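Long-range contacts in prophage Pfl 6 Cro (Pseudomonas fluorescens, PDB 2PIJ), which probably binds operator DNA as a dimeric Cro transcription factor, using a helix-turn-helix motif to regulate genes of its prophage: residues I4-Y9 / I40-Y45; A21-N26 / G48-N53. All coordinates share one frame; numbering follows the deposited sequence.

Contact 1 of 2, residues I4-Y9 / I40-Y45; sequences IPLSKY and IEITLY. With SO4 (sulfate ion), chain G.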
loop_
_atom_site.group_PDB
_atom_site.type_symbol
_atom_site.label_atom_id
_atom_site.label_comp_id
_atom_site.label_asym_id
_atom_site.label_seq_id
_atom_site.Cartn_x
_atom_site.Cartn_y
_atom_site.Cartn_z
ATOM N N ILE B 4 4.515 4.559 -9.753
ATOM C CA ILE B 4 4.858 5.956 -9.749
ATOM C C ILE B 4 4.023 6.681 -8.667
ATOM O O ILE B 4 2.772 6.538 -8.597
ATOM C CB ILE B 4 4.637 6.549 -11.224
ATOM C CG1 ILE B 4 5.890 6.374 -12.065
ATOM C CG2 ILE B 4 4.329 8.009 -11.226
ATOM C CD1 ILE B 4 5.842 5.260 -13.095
ATOM N N PRO B 5 4.712 7.439 -7.793
ATOM C CA PRO B 5 3.929 8.209 -6.848
ATOM C C PRO B 5 3.004 9.231 -7.558
ATOM O O PRO B 5 3.311 9.708 -8.663
ATOM C CB PRO B 5 4.967 8.958 -6.030
ATOM C CG PRO B 5 6.323 8.481 -6.530
ATOM C CD PRO B 5 6.168 7.657 -7.714
ATOM N N LEU B 6 1.871 9.520 -6.932
ATOM C CA LEU B 6 0.810 10.359 -7.486
ATOM C C LEU B 6 1.260 11.702 -7.985
ATOM O O LEU B 6 0.931 12.078 -9.140
ATOM C CB LEU B 6 -0.356 10.532 -6.470
ATOM C CG LEU B 6 -1.500 11.477 -6.902
ATOM C CD1 LEU B 6 -2.181 10.961 -8.205
ATOM C CD2 LEU B 6 -2.528 11.565 -5.801
ATOM N N SER B 7 1.980 12.437 -7.132
ATOM C CA SER B 7 2.412 13.805 -7.524
ATOM C C SER B 7 3.349 13.780 -8.695
ATOM O O SER B 7 3.127 14.523 -9.606
ATOM C CB SER B 7 2.962 14.656 -6.380
ATOM O OG SER B 7 1.880 15.072 -5.558
ATOM N N LYS B 8 4.293 12.846 -8.727
ATOM C CA LYS B 8 5.159 12.686 -9.924
ATOM C C LYS B 8 4.322 12.359 -11.157
ATOM O O LYS B 8 4.534 12.934 -12.223
ATOM C CB LYS B 8 6.150 11.543 -9.700
ATOM C CG LYS B 8 7.143 11.376 -10.843
ATOM C CD LYS B 8 7.821 9.979 -10.754
ATOM C CE LYS B 8 8.924 9.902 -11.902
ATOM N NZ LYS B 8 9.733 11.086 -11.929
ATOM N N TYR B 9 3.394 11.419 -11.035
ATOM C CA TYR B 9 2.501 11.123 -12.154
ATOM C C TYR B 9 1.842 12.409 -12.702
ATOM O O TYR B 9 1.869 12.649 -13.906
ATOM C CB TYR B 9 1.443 10.017 -11.833
ATOM C CG TYR B 9 0.481 9.784 -12.968
ATOM C CD1 TYR B 9 0.754 8.824 -13.923
ATOM C CD2 TYR B 9 -0.724 10.528 -13.087
ATOM C CE1 TYR B 9 -0.124 8.590 -14.981
ATOM C CE2 TYR B 9 -1.598 10.326 -14.152
ATOM C CZ TYR B 9 -1.290 9.341 -15.082
ATOM O OH TYR B 9 -2.098 9.097 -16.153
ATOM N N ILE B 40 -0.146 7.932 -2.194
ATOM C CA ILE B 40 -0.819 7.231 -3.277
ATOM C C ILE B 40 0.186 6.862 -4.370
ATOM O O ILE B 40 0.983 7.708 -4.828
ATOM C CB ILE B 40 -2.006 8.116 -3.855
ATOM C CG1 ILE B 40 -3.021 8.645 -2.775
ATOM C CG2 ILE B 40 -2.661 7.393 -5.042
ATOM C CD1 ILE B 40 -3.947 7.642 -2.132
ATOM N N GLU B 41 0.149 5.580 -4.786
ATOM C CA GLU B 41 1.013 5.030 -5.796
ATOM C C GLU B 41 0.165 4.678 -7.017
ATOM O O GLU B 41 -0.910 4.061 -6.930
ATOM C CB GLU B 41 1.758 3.810 -5.247
ATOM C CG GLU B 41 2.699 3.127 -6.278
ATOM C CD GLU B 41 3.036 1.725 -5.888
ATOM O OE1 GLU B 41 2.162 0.821 -6.006
ATOM O OE2 GLU B 41 4.188 1.496 -5.501
ATOM N N ILE B 42 0.617 5.137 -8.165
ATOM C CA ILE B 42 -0.063 4.839 -9.391
ATOM C C ILE B 42 0.686 3.701 -10.159
ATOM O O ILE B 42 1.880 3.761 -10.395
ATOM C CB ILE B 42 -0.186 6.120 -10.288
ATOM C CG1 ILE B 42 -0.947 7.249 -9.552
ATOM C CG2 ILE B 42 -0.821 5.744 -11.640
ATOM C CD1 ILE B 42 -2.410 6.964 -9.215
ATOM N N THR B 43 -0.075 2.698 -10.562
ATOM C CA THR B 43 0.430 1.617 -11.406
ATOM C C THR B 43 -0.133 1.677 -12.844
ATOM O O THR B 43 -1.342 1.694 -13.046
ATOM C CB THR B 43 0.162 0.238 -10.789
ATOM O OG1 THR B 43 0.675 0.211 -9.445
ATOM C CG2 THR B 43 0.879 -0.835 -11.549
ATOM N N LEU B 44 0.785 1.655 -13.810
ATOM C CA LEU B 44 0.527 1.751 -15.269
ATOM C C LEU B 44 0.839 0.436 -15.978
ATOM O O LEU B 44 1.976 0.014 -16.003
ATOM C CB LEU B 44 1.405 2.825 -15.891
ATOM C CG LEU B 44 1.210 4.287 -15.462
ATOM C CD1 LEU B 44 -0.217 4.608 -15.088
ATOM C CD2 LEU B 44 2.108 4.597 -14.335
ATOM N N TYR B 45 -0.179 -0.217 -16.515
ATOM C CA TYR B 45 0.023 -1.483 -17.216
ATOM C C TYR B 45 0.172 -1.275 -18.690
ATOM O O TYR B 45 -0.327 -0.283 -19.237
ATOM C CB TYR B 45 -1.139 -2.437 -16.948
ATOM C CG TYR B 45 -1.239 -2.777 -15.484
ATOM C CD1 TYR B 45 -0.432 -3.796 -14.945
ATOM C CD2 TYR B 45 -2.087 -2.064 -14.628
ATOM C CE1 TYR B 45 -0.480 -4.119 -13.621
ATOM C CE2 TYR B 45 -2.151 -2.392 -13.271
ATOM C CZ TYR B 45 -1.336 -3.414 -12.780
ATOM O OH TYR B 45 -1.391 -3.771 -11.438
HETATM S S SO4 G . 11.901 11.697 -9.420
HETATM O O1 SO4 G . 11.550 13.035 -9.905
HETATM O O2 SO4 G . 13.204 11.757 -8.739
HETATM O O3 SO4 G . 10.871 11.268 -8.466
HETATM O O4 SO4 G . 11.922 10.752 -10.554
#
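I4 and I42 face each other as an antiparallel hydrogen-bonded pair, I4 N donating to I42 O and I42 N returning a nearly straight bond to I4 O (2.6 Å, 166°). Beyond the non-hydrogen-bonded pair P5 and E41, L6 N reaches I40 O at 2.9 Å. Because P5 is the N-cap, this third bond ties the first residue of helix 6-12 to strand 40-44.

L6, with CG anti to the backbone N (chi1 176°), lies beside I40 and points the same way, L6 CB 3.9 Å from I40 CB; L6 CD1 touches I42 CD1. Y9 crosses I42 at about a right angle, and I42 CG2 lies over one face of the Y9 ring, 4.1 Å from Y9 CD1. L44 divides its methyls: CD1 approaches Y9 CE1 obliquely, whereas CD2 meets I4 CD1 at 4.0 Å. K8 NZ, outside the contact, salt-bridges E12 and hydrogen-bonds O4 of a sulfate probably from the crystallisation liquor.

Here an edge strand of the three-stranded antiparallel sheet runs into the first helix of the Cro fold; L19 of helix 16-23 packs on L6, Y9 and I42 in the core, M33 of helix 27-35 on L6 and I40, while strand 50-58 flanks strand 40-44.

Contact 2 of 2, residues A21-N26 / G48-N53; sequences AALGVN and GRVEAN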
loop_
_atom_site.group_PDB
_atom_site.type_symbol
_atom_site.label_atom_id
_atom_site.label_comp_id
_atom_site.label_asym_id
_atom_site.label_seq_id
_atom_site.Cartn_x
_atom_site.Cartn_y
_atom_site.Cartn_z
ATOM N N ALA B 21 -10.641 9.640 -14.787
ATOM C CA ALA B 21 -11.346 8.820 -15.755
ATOM C C ALA B 21 -10.751 7.408 -15.849
ATOM O O ALA B 21 -11.500 6.426 -15.939
ATOM C CB ALA B 21 -11.431 9.515 -17.163
ATOM N N ALA B 22 -9.428 7.291 -15.859
ATOM C CA ALA B 22 -8.808 5.945 -15.957
ATOM C C ALA B 22 -8.952 5.100 -14.661
ATOM O O ALA B 22 -8.967 3.859 -14.711
ATOM C CB ALA B 22 -7.380 6.044 -16.381
ATOM N N LEU B 23 -9.100 5.760 -13.521
ATOM C CA LEU B 23 -9.382 5.034 -12.287
ATOM C C LEU B 23 -10.884 4.771 -12.022
ATOM O O LEU B 23 -11.217 3.909 -11.181
ATOM C CB LEU B 23 -8.761 5.760 -11.105
ATOM C CG LEU B 23 -7.230 5.794 -11.069
ATOM C CD1 LEU B 23 -6.900 6.779 -9.914
ATOM C CD2 LEU B 23 -6.523 4.379 -10.960
ATOM N N GLY B 24 -11.755 5.477 -12.762
ATOM C CA GLY B 24 -13.204 5.455 -12.551
ATOM C C GLY B 24 -13.535 6.081 -11.205
ATOM O O GLY B 24 -14.411 5.571 -10.471
ATOM N N VAL B 25 -12.805 7.134 -10.839
ATOM C CA VAL B 25 -13.123 7.914 -9.637
ATOM C C VAL B 25 -13.560 9.382 -9.872
ATOM O O VAL B 25 -13.349 9.980 -10.961
ATOM C CB VAL B 25 -11.997 7.932 -8.572
ATOM C CG1 VAL B 25 -11.545 6.520 -8.232
ATOM C CG2 VAL B 25 -10.816 8.801 -8.994
ATOM N N ASN B 26 -14.137 9.949 -8.814
ATOM C CA ASN B 26 -14.533 11.351 -8.753
ATOM C C ASN B 26 -13.268 12.154 -8.811
ATOM O O ASN B 26 -12.363 11.948 -8.015
ATOM C CB ASN B 26 -15.245 11.680 -7.447
ATOM C CG ASN B 26 -15.914 13.071 -7.452
ATOM O OD1 ASN B 26 -15.338 14.063 -7.908
ATOM N ND2 ASN B 26 -17.163 13.123 -6.950
ATOM N N GLY B 48 -2.863 -1.035 -20.871
ATOM C CA GLY B 48 -3.637 0.205 -20.777
ATOM C C GLY B 48 -4.284 0.480 -19.422
ATOM O O GLY B 48 -4.518 1.646 -19.070
ATOM N N ARG B 49 -4.584 -0.574 -18.657
ATOM C CA ARG B 49 -5.107 -0.389 -17.303
ATOM C C ARG B 49 -4.245 0.517 -16.406
ATOM O O ARG B 49 -2.996 0.595 -16.513
ATOM C CB ARG B 49 -5.336 -1.749 -16.639
ATOM C CG ARG B 49 -6.412 -2.621 -17.344
ATOM C CD ARG B 49 -7.177 -3.442 -16.323
ATOM N NE ARG B 49 -6.355 -4.488 -15.706
ATOM C CZ ARG B 49 -6.039 -4.557 -14.413
ATOM N NH1 ARG B 49 -6.478 -3.627 -13.559
ATOM N NH2 ARG B 49 -5.289 -5.575 -13.977
ATOM N N VAL B 50 -4.933 1.204 -15.492
ATOM C CA VAL B 50 -4.260 2.073 -14.528
ATOM C C VAL B 50 -4.873 1.743 -13.193
ATOM O O VAL B 50 -6.094 1.644 -13.087
ATOM C CB VAL B 50 -4.333 3.598 -14.860
ATOM C CG1 VAL B 50 -3.765 4.452 -13.691
ATOM C CG2 VAL B 50 -3.616 3.912 -16.170
ATOM N N GLU B 51 -4.018 1.516 -12.186
ATOM C CA GLU B 51 -4.511 1.278 -10.840
ATOM C C GLU B 51 -3.921 2.268 -9.843
ATOM O O GLU B 51 -2.878 2.883 -10.090
ATOM C CB GLU B 51 -4.248 -0.143 -10.345
ATOM C CG GLU B 51 -4.902 -1.215 -11.188
ATOM C CD GLU B 51 -4.708 -2.589 -10.631
ATOM O OE1 GLU B 51 -3.589 -2.915 -10.209
ATOM O OE2 GLU B 51 -5.673 -3.369 -10.716
ATOM N N ALA B 52 -4.577 2.392 -8.718
ATOM C CA ALA B 52 -4.114 3.335 -7.669
ATOM C C ALA B 52 -4.269 2.596 -6.320
ATOM O O ALA B 52 -5.278 1.911 -6.092
ATOM C CB ALA B 52 -4.855 4.701 -7.693
ATOM N N ASN B 53 -3.339 2.883 -5.415
ATOM C CA ASN B 53 -3.266 2.267 -4.071
ATOM C C ASN B 53 -2.667 3.279 -3.129
ATOM O O ASN B 53 -1.693 3.971 -3.453
ATOM C CB ASN B 53 -2.339 1.008 -4.097
ATOM C CG ASN B 53 -2.945 -0.144 -4.858
ATOM O OD1 ASN B 53 -3.887 -0.781 -4.375
ATOM N ND2 ASN B 53 -2.343 -0.481 -6.004
HETATM O O HOH W 1 -7.884 1.426 -15.955
#
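L23, in the last turn of helix 16-23, lays its forked end across the backbone of strand 50-58, and this one side chain supplies the tight half of the contact. Its CG stands anti to the carbonyl carbon (chi1 -67°), and the two methyls beyond it share the strand. CD1 meets A52 CB at 3.7 Å. CD2 touches more: it lies as close to A52 CB, sits 3.5 Å from both V50 O and E51 C, and has V50 CG1 at 3.9 Å. A leucine methyl resting on two successive peptide units in this way seats a helix end on a strand without any direct hydrogen bond between them.

The other half is looser and wetter. A22 and V50 approach through their CB atoms at 4.2 Å, and beside them a water bridges the backbones, donating to A22 O at 2.9 Å and accepting from V50 N at 3.0 Å. The water thus serves a helix carbonyl and a strand N-H together. The E51 side chain leaves the strand pointing away from the helix segment; its OE2 forms a salt bridge with R49 NH1 (3.0 Å). The oxygen lies in the guanidinium plane, although the nitrogen stands well above the carboxylate plane. E51 OE1 bonds to Y45 OH.

G24, with positive phi (66°), is the C-prime residue of the Schellman motif that ends the helix, and N26 is the N-cap of helix 27-35; the intervening link is probably the turn of the helix-turn-helix. On the sheet side V50 packs against strand 40-44. A52 and N53 pair antiparallel with a strand of the second subunit, carrying the sheet across the interface, while V25 packs on P59 of that subunit.

In the fold
Both contacts fasten the helices of a small alpha-beta Cro fold to one antiparallel sheet, but at different depths. Contact 1, near the centre of the chain, combines direct backbone bonding with partly buried apolar packing. Contact 2 lies at the surface and the dimer side, relying on apolar contacts and a bridging water. They meet where strands 40-44 and 50-58 run together: E41 N probably donates a hydrogen bond to N53 O, I42 CD1 packs on A52 CB and L44 CD1 on V50 CG2. Their segments alternate along the chain, and the two contacts join different helices to neighbouring strands: helix 6-12 to the middle strand and helix 16-23 to the strand that continues into the second subunit.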